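Local coordinates for GST N-terminal domain-containing protein (Pseudomonas syringae pv. tomato, PDB 3IC8) that is of unknown function but has the glutathione S-transferase domain pair, so it probably binds glutathione or a related thiol, at residues S2-H8 and T53-G59; V27-V32 and H220-L226. The contacts are given in a common frame with arbitrary orientation. Residue numbers count along the deposited sequence, not the author numbering.

Contact 1: residues S2-H8 and T53-G59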
loop_
_atom_site.group_PDB
_atom_site.type_symbol
_atom_site.label_atom_id
_atom_site.label_comp_id
_atom_site.label_asym_id
_atom_site.label_seq_id
_atom_site.Cartn_x
_atom_site.Cartn_y
_atom_site.Cartn_z
ATOM N N SER A 2 -17.707 -25.120 19.251
ATOM C CA SER A 2 -16.388 -25.306 18.665
ATOM C C SER A 2 -15.831 -24.049 17.994
ATOM O O SER A 2 -14.641 -23.867 17.892
ATOM C CB SER A 2 -16.429 -26.458 17.670
ATOM O OG SER A 2 -15.186 -26.624 17.026
ATOM N N GLU A 3 -16.715 -23.204 17.505
ATOM C CA GLU A 3 -16.329 -21.966 16.857
ATOM C C GLU A 3 -15.846 -20.943 17.840
ATOM O O GLU A 3 -16.273 -20.937 18.953
ATOM C CB GLU A 3 -17.506 -21.383 16.100
ATOM C CG GLU A 3 -17.842 -22.057 14.825
ATOM C CD GLU A 3 -19.269 -21.878 14.463
ATOM O OE1 GLU A 3 -20.128 -22.061 15.328
ATOM O OE2 GLU A 3 -19.545 -21.543 13.314
ATOM N N LEU A 4 -14.974 -20.060 17.413
ATOM C CA LEU A 4 -14.636 -18.925 18.226
ATOM C C LEU A 4 -15.751 -17.940 18.106
ATOM O O LEU A 4 -16.172 -17.638 17.036
ATOM C CB LEU A 4 -13.388 -18.265 17.712
ATOM C CG LEU A 4 -12.032 -18.667 18.223
ATOM C CD1 LEU A 4 -11.987 -20.076 18.645
ATOM C CD2 LEU A 4 -11.046 -18.409 17.168
ATOM N N ILE A 5 -16.237 -17.448 19.224
ATOM C CA ILE A 5 -17.282 -16.463 19.186
ATOM C C ILE A 5 -16.873 -15.197 19.886
ATOM O O ILE A 5 -16.481 -15.214 21.003
ATOM C CB ILE A 5 -18.555 -17.009 19.816
ATOM C CG1 ILE A 5 -19.040 -18.225 19.049
ATOM C CG2 ILE A 5 -19.593 -15.999 19.801
ATOM C CD1 ILE A 5 -20.196 -18.902 19.663
ATOM N N LEU A 6 -16.961 -14.083 19.205
ATOM C CA LEU A 6 -16.696 -12.827 19.847
ATOM C C LEU A 6 -17.972 -12.020 20.056
ATOM O O LEU A 6 -18.719 -11.779 19.152
ATOM C CB LEU A 6 -15.687 -12.030 19.049
ATOM C CG LEU A 6 -15.113 -10.803 19.720
ATOM C CD1 LEU A 6 -14.165 -11.233 20.778
ATOM C CD2 LEU A 6 -14.443 -9.935 18.742
ATOM N N HIS A 7 -18.204 -11.625 21.289
ATOM C CA HIS A 7 -19.302 -10.769 21.641
ATOM C C HIS A 7 -18.740 -9.371 21.790
ATOM O O HIS A 7 -17.936 -9.119 22.646
ATOM C CB HIS A 7 -19.867 -11.201 22.979
ATOM C CG HIS A 7 -20.493 -12.552 22.970
ATOM N ND1 HIS A 7 -21.847 -12.731 22.917
ATOM C CD2 HIS A 7 -19.956 -13.786 23.026
ATOM C CE1 HIS A 7 -22.121 -14.014 22.927
ATOM N NE2 HIS A 7 -20.991 -14.675 22.989
ATOM N N HIS A 8 -19.156 -8.462 20.934
ATOM C CA HIS A 8 -18.592 -7.135 20.929
ATOM C C HIS A 8 -19.487 -6.092 20.334
ATOM O O HIS A 8 -20.491 -6.390 19.773
ATOM C CB HIS A 8 -17.264 -7.124 20.216
ATOM C CG HIS A 8 -17.371 -7.300 18.748
ATOM N ND1 HIS A 8 -18.009 -8.368 18.181
ATOM C CD2 HIS A 8 -16.904 -6.560 17.728
ATOM C CE1 HIS A 8 -17.951 -8.266 16.875
ATOM N NE2 HIS A 8 -17.274 -7.184 16.577
ATOM N N THR A 53 -16.740 -5.998 27.575
ATOM C CA THR A 53 -16.547 -6.750 26.382
ATOM C C THR A 53 -15.455 -6.021 25.688
ATOM O O THR A 53 -15.166 -4.934 26.052
ATOM C CB THR A 53 -17.789 -6.746 25.554
ATOM O OG1 THR A 53 -18.225 -5.413 25.374
ATOM C CG2 THR A 53 -18.856 -7.474 26.256
ATOM N N PRO A 54 -14.791 -6.628 24.732
ATOM C CA PRO A 54 -15.194 -7.883 24.132
ATOM C C PRO A 54 -15.004 -9.127 24.962
ATOM O O PRO A 54 -14.165 -9.178 25.808
ATOM C CB PRO A 54 -14.327 -7.939 22.902
ATOM C CG PRO A 54 -13.984 -6.614 22.641
ATOM C CD PRO A 54 -13.778 -5.980 23.920
ATOM N N VAL A 55 -15.815 -10.126 24.678
ATOM C CA VAL A 55 -15.817 -11.373 25.393
ATOM C C VAL A 55 -15.718 -12.533 24.433
ATOM O O VAL A 55 -16.291 -12.517 23.389
ATOM C CB VAL A 55 -17.050 -11.477 26.257
ATOM C CG1 VAL A 55 -17.375 -12.874 26.566
ATOM C CG2 VAL A 55 -16.846 -10.736 27.503
ATOM N N LEU A 56 -14.963 -13.543 24.804
ATOM C CA LEU A 56 -14.742 -14.683 23.940
ATOM C C LEU A 56 -15.500 -15.941 24.355
ATOM O O LEU A 56 -15.369 -16.419 25.444
ATOM C CB LEU A 56 -13.266 -14.979 23.880
ATOM C CG LEU A 56 -12.629 -15.658 22.685
ATOM C CD1 LEU A 56 -11.732 -16.729 23.121
ATOM C CD2 LEU A 56 -13.605 -16.170 21.726
ATOM N N GLN A 57 -16.308 -16.465 23.452
ATOM C CA GLN A 57 -17.027 -17.684 23.722
ATOM C C GLN A 57 -16.577 -18.812 22.836
ATOM O O GLN A 57 -16.541 -18.682 21.643
ATOM C CB GLN A 57 -18.522 -17.480 23.541
ATOM C CG GLN A 57 -19.313 -18.735 23.586
ATOM C CD GLN A 57 -20.779 -18.529 23.336
ATOM O OE1 GLN A 57 -21.191 -17.513 22.852
ATOM N NE2 GLN A 57 -21.566 -19.501 23.680
ATOM N N ILE A 58 -16.241 -19.923 23.458
ATOM C CA ILE A 58 -16.094 -21.180 22.784
ATOM C C ILE A 58 -16.939 -22.221 23.487
ATOM O O ILE A 58 -16.605 -22.675 24.546
ATOM C CB ILE A 58 -14.655 -21.581 22.804
ATOM C CG1 ILE A 58 -13.850 -20.519 22.101
ATOM C CG2 ILE A 58 -14.469 -22.840 22.106
ATOM C CD1 ILE A 58 -12.467 -20.525 22.431
ATOM N N GLY A 59 -18.055 -22.582 22.880
ATOM C CA GLY A 59 -18.996 -23.481 23.498
ATOM C C GLY A 59 -19.606 -22.977 24.774
ATOM O O GLY A 59 -20.239 -21.972 24.813
HETATM O O HOH W 1 -18.393 -22.205 20.119
#

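Contact 2: residues V27-V32 and H220-L226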
loop_
_atom_site.group_PDB
_atom_site.type_symbol
_atom_site.label_atom_id
_atom_site.label_comp_id
_atom_site.label_asym_id
_atom_site.label_seq_id
_atom_site.Cartn_x
_atom_site.Cartn_y
_atom_site.Cartn_z
ATOM N N VAL A 27 -7.892 -16.561 12.128
ATOM C CA VAL A 27 -8.871 -17.517 12.528
ATOM C C VAL A 27 -10.196 -17.040 12.031
ATOM O O VAL A 27 -10.360 -15.903 11.752
ATOM C CB VAL A 27 -8.944 -17.601 14.036
ATOM C CG1 VAL A 27 -7.968 -18.580 14.552
ATOM C CG2 VAL A 27 -8.702 -16.264 14.635
ATOM N N ASN A 28 -11.138 -17.941 11.915
ATOM C CA ASN A 28 -12.455 -17.589 11.507
ATOM C C ASN A 28 -13.294 -17.540 12.748
ATOM O O ASN A 28 -13.186 -18.381 13.586
ATOM C CB ASN A 28 -12.980 -18.617 10.531
ATOM C CG ASN A 28 -12.373 -18.482 9.173
ATOM O OD1 ASN A 28 -13.040 -18.161 8.225
ATOM N ND2 ASN A 28 -11.097 -18.732 9.075
ATOM N N TRP A 29 -14.107 -16.518 12.880
ATOM C CA TRP A 29 -14.853 -16.325 14.091
ATOM C C TRP A 29 -16.268 -15.855 13.840
ATOM O O TRP A 29 -16.574 -15.334 12.818
ATOM C CB TRP A 29 -14.108 -15.379 15.044
ATOM C CG TRP A 29 -13.716 -14.084 14.458
ATOM C CD1 TRP A 29 -12.727 -13.870 13.603
ATOM C CD2 TRP A 29 -14.328 -12.821 14.688
ATOM N NE1 TRP A 29 -12.661 -12.565 13.272
ATOM C CE2 TRP A 29 -13.637 -11.893 13.934
ATOM C CE3 TRP A 29 -15.400 -12.390 15.456
ATOM C CZ2 TRP A 29 -13.965 -10.571 13.924
ATOM C CZ3 TRP A 29 -15.718 -11.084 15.446
ATOM C CH2 TRP A 29 -15.012 -10.187 14.688
ATOM N N ARG A 30 -17.115 -16.036 14.824
ATOM C CA ARG A 30 -18.461 -15.587 14.735
ATOM C C ARG A 30 -18.591 -14.265 15.439
ATOM O O ARG A 30 -18.042 -14.088 16.470
ATOM C CB ARG A 30 -19.382 -16.607 15.372
ATOM C CG ARG A 30 -19.247 -17.985 14.840
ATOM C CD ARG A 30 -19.327 -18.016 13.347
ATOM N NE ARG A 30 -20.612 -17.563 12.859
ATOM C CZ ARG A 30 -21.696 -18.305 12.861
ATOM N NH1 ARG A 30 -21.661 -19.523 13.314
ATOM N NH2 ARG A 30 -22.813 -17.835 12.409
ATOM N N SER A 31 -19.343 -13.346 14.877
ATOM C CA SER A 31 -19.516 -12.059 15.489
ATOM C C SER A 31 -20.882 -11.904 16.092
ATOM O O SER A 31 -21.862 -11.973 15.414
ATOM C CB SER A 31 -19.336 -10.989 14.451
ATOM O OG SER A 31 -19.405 -9.735 15.037
ATOM N N VAL A 32 -20.938 -11.667 17.383
ATOM C CA VAL A 32 -22.195 -11.425 18.025
ATOM C C VAL A 32 -22.219 -9.976 18.367
ATOM O O VAL A 32 -21.370 -9.504 19.054
ATOM C CB VAL A 32 -22.355 -12.214 19.316
ATOM C CG1 VAL A 32 -23.620 -11.870 19.970
ATOM C CG2 VAL A 32 -22.335 -13.640 19.054
ATOM N N HIS A 220 -8.847 -7.888 10.632
ATOM C CA HIS A 220 -9.753 -8.547 11.549
ATOM C C HIS A 220 -10.022 -10.014 11.301
ATOM O O HIS A 220 -10.706 -10.629 12.067
ATOM C CB HIS A 220 -11.086 -7.821 11.630
ATOM C CG HIS A 220 -10.994 -6.385 12.029
ATOM N ND1 HIS A 220 -12.074 -5.542 11.980
ATOM C CD2 HIS A 220 -9.968 -5.645 12.493
ATOM C CE1 HIS A 220 -11.718 -4.346 12.392
ATOM N NE2 HIS A 220 -10.441 -4.379 12.699
ATOM N N GLY A 221 -9.487 -10.577 10.239
ATOM C CA GLY A 221 -9.778 -11.959 9.952
ATOM C C GLY A 221 -11.080 -12.205 9.242
ATOM O O GLY A 221 -11.547 -11.364 8.548
ATOM N N SER A 222 -11.653 -13.378 9.407
ATOM C CA SER A 222 -12.881 -13.710 8.711
ATOM C C SER A 222 -14.032 -13.969 9.636
ATOM O O SER A 222 -13.960 -14.832 10.445
ATOM C CB SER A 222 -12.657 -14.948 7.869
ATOM O OG SER A 222 -12.633 -14.619 6.511
ATOM N N LEU A 223 -15.121 -13.250 9.477
ATOM C CA LEU A 223 -16.229 -13.384 10.385
ATOM C C LEU A 223 -17.548 -13.631 9.700
ATOM O O LEU A 223 -17.734 -13.251 8.580
ATOM C CB LEU A 223 -16.328 -12.142 11.256
ATOM C CG LEU A 223 -16.815 -10.840 10.656
ATOM C CD1 LEU A 223 -18.298 -10.795 10.608
ATOM C CD2 LEU A 223 -16.306 -9.660 11.382
ATOM N N SER A 224 -18.449 -14.293 10.407
ATOM C CA SER A 224 -19.856 -14.396 10.062
ATOM C C SER A 224 -20.692 -13.983 11.240
ATOM O O SER A 224 -20.384 -14.330 12.337
ATOM C CB SER A 224 -20.234 -15.813 9.712
ATOM O OG SER A 224 -19.114 -16.591 9.451
ATOM N N ASP A 225 -21.773 -13.265 11.010
ATOM C CA ASP A 225 -22.649 -12.852 12.090
ATOM C C ASP A 225 -23.305 -14.023 12.767
ATOM O O ASP A 225 -23.653 -14.966 12.122
ATOM C CB ASP A 225 -23.755 -11.970 11.570
ATOM C CG ASP A 225 -23.258 -10.686 11.034
ATOM O OD1 ASP A 225 -22.059 -10.418 11.135
ATOM O OD2 ASP A 225 -24.071 -9.920 10.504
ATOM N N LEU A 226 -23.457 -13.940 14.076
ATOM C CA LEU A 226 -24.186 -14.909 14.827
ATOM C C LEU A 226 -25.081 -14.178 15.770
ATOM O O LEU A 226 -24.666 -13.274 16.407
ATOM C CB LEU A 226 -23.236 -15.808 15.583
ATOM C CG LEU A 226 -23.856 -16.829 16.504
ATOM C CD1 LEU A 226 -24.549 -17.832 15.726
ATOM C CD2 LEU A 226 -22.868 -17.454 17.419
#

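Contact 1: residues S2-H8 and T53-G59
Gln57 lies extended over the sheet face it shares with Ile5 and His7, its OE1 3.6 Å from Ile5 CD1 and 2.8 Å from His7 NE2, which donates a hydrogen bond to it. The amide suits this place because its other end is a donor: Gln57 NE2 bonds Gly59 O at 3.0 Å and also Ala231 O. Beneath it, strands 4-8 and 55-58 run antiparallel. Ile5-Gln57 and His7-Val55 are hydrogen-bonded pairs, with Gln57 N to Ile5 O at 2.8 Å and His7 N to Val55 O at 3.0 Å; Leu6-Leu56 between them is a non-hydrogen-bonded pair. Leu6 and Leu56 point to the other face, where helices 16-25 and 66-76 supply Leu22 and Met69 as apolar cover. Leu6 CD1 meets Pro54 CB at 3.9 Å, while Leu4 CD1 meets Ile58 CD1 at 3.8 Å. Pro54 follows a cis peptide bond just before its strand, the hallmark cis-proline of the thioredoxin fold. In related transferases the backbone of the residue preceding it holds the cysteinyl part of glutathione, so Thr53 may do likewise. At the far end, a water accepts from Ser2 N (3.1 Å) and Gly59 N (2.8 Å) and donates to Glu3 O (2.7 Å), bridging the segments where they splay. Gly59 has a positive phi of 62°, easy for a residue without a side chain, as the chain turns towards strand 61-63. The chemistry implies a buried sheet with one largely apolar, helix-covered face and a second where His7 NE2 is paired with Gln57 OE1.

Contact 2: residues V27-V32 and H220-L226
His220 gives its carbonyl to the indole of Trp29, with Trp29 NE1 to His220 O at 3.0 Å, so this large, buried side chain keeps its one polar atom satisfied. Gly221 follows with phi 82° and psi -154°, where a CB would crowd Val27 O and the preceding carbonyl; glycine lets the chain swing into strand 222-225, which runs parallel to strand 28-32. Ser222 O then accepts from Trp29 N at 3.0 Å, and the small Ser222 side chain leaves room for Asn28 OD1, 3.3 Å from its CB. Leu223 lies over the Trp29 ring in a CH-pi contact, its CB 3.9 Å from the centre of the six-membered ring. Ser224 N bonds Trp29 O at 3.2 Å, and Ser224 O takes both Ser31 N (2.9 Å) and Arg30 NE (3.3 Å). Asp225 offers its backbone: Arg30 NH2 reaches Asp225 O at 3.0 Å, while Arg30 NH1 forms a salt bridge with Glu3 OE2, outside these segments. Leu226 N closes on Ser31 O at 2.9 Å, while Leu226 CD1 covers one face of the guanidinium, 3.7 Å from Arg30 NH2. The chain that follows helix 206-216 thus adds an edge strand to the thioredoxin-like sheet, outside strand 28-33, whose other neighbour is strand 4-8. Helix 16-25 packs on Trp29 through Arg19 and Leu22, and helix 228-237 receives Leu226 on Ala231 and Ile234.

How the contacts relate
Strand 28-33 joins the two contacts, since it is the sheet neighbour of both 4-8 and 222-225; Leu4 O to Arg30 N at 2.9 Å and Leu6 O to Val32 N at 2.8 Å are probable hydrogen bonds between them. Contact 1 is the buried, antiparallel pairing inside the N-terminal thioredoxin-like domain, with Leu4, Leu6, Leu56 and Ile58 set against helices; its side-chain bond across the segments joins two side chains. Contact 2 is parallel, more exposed and at the sheet's edge, where serines and an aspartate are tolerated and Trp29 and Arg30 donate across to backbone carbonyls. Glu3 of contact 1 and Arg30 of contact 2 share a salt bridge, and helix 16-25 covers Leu6 and Trp29 alike.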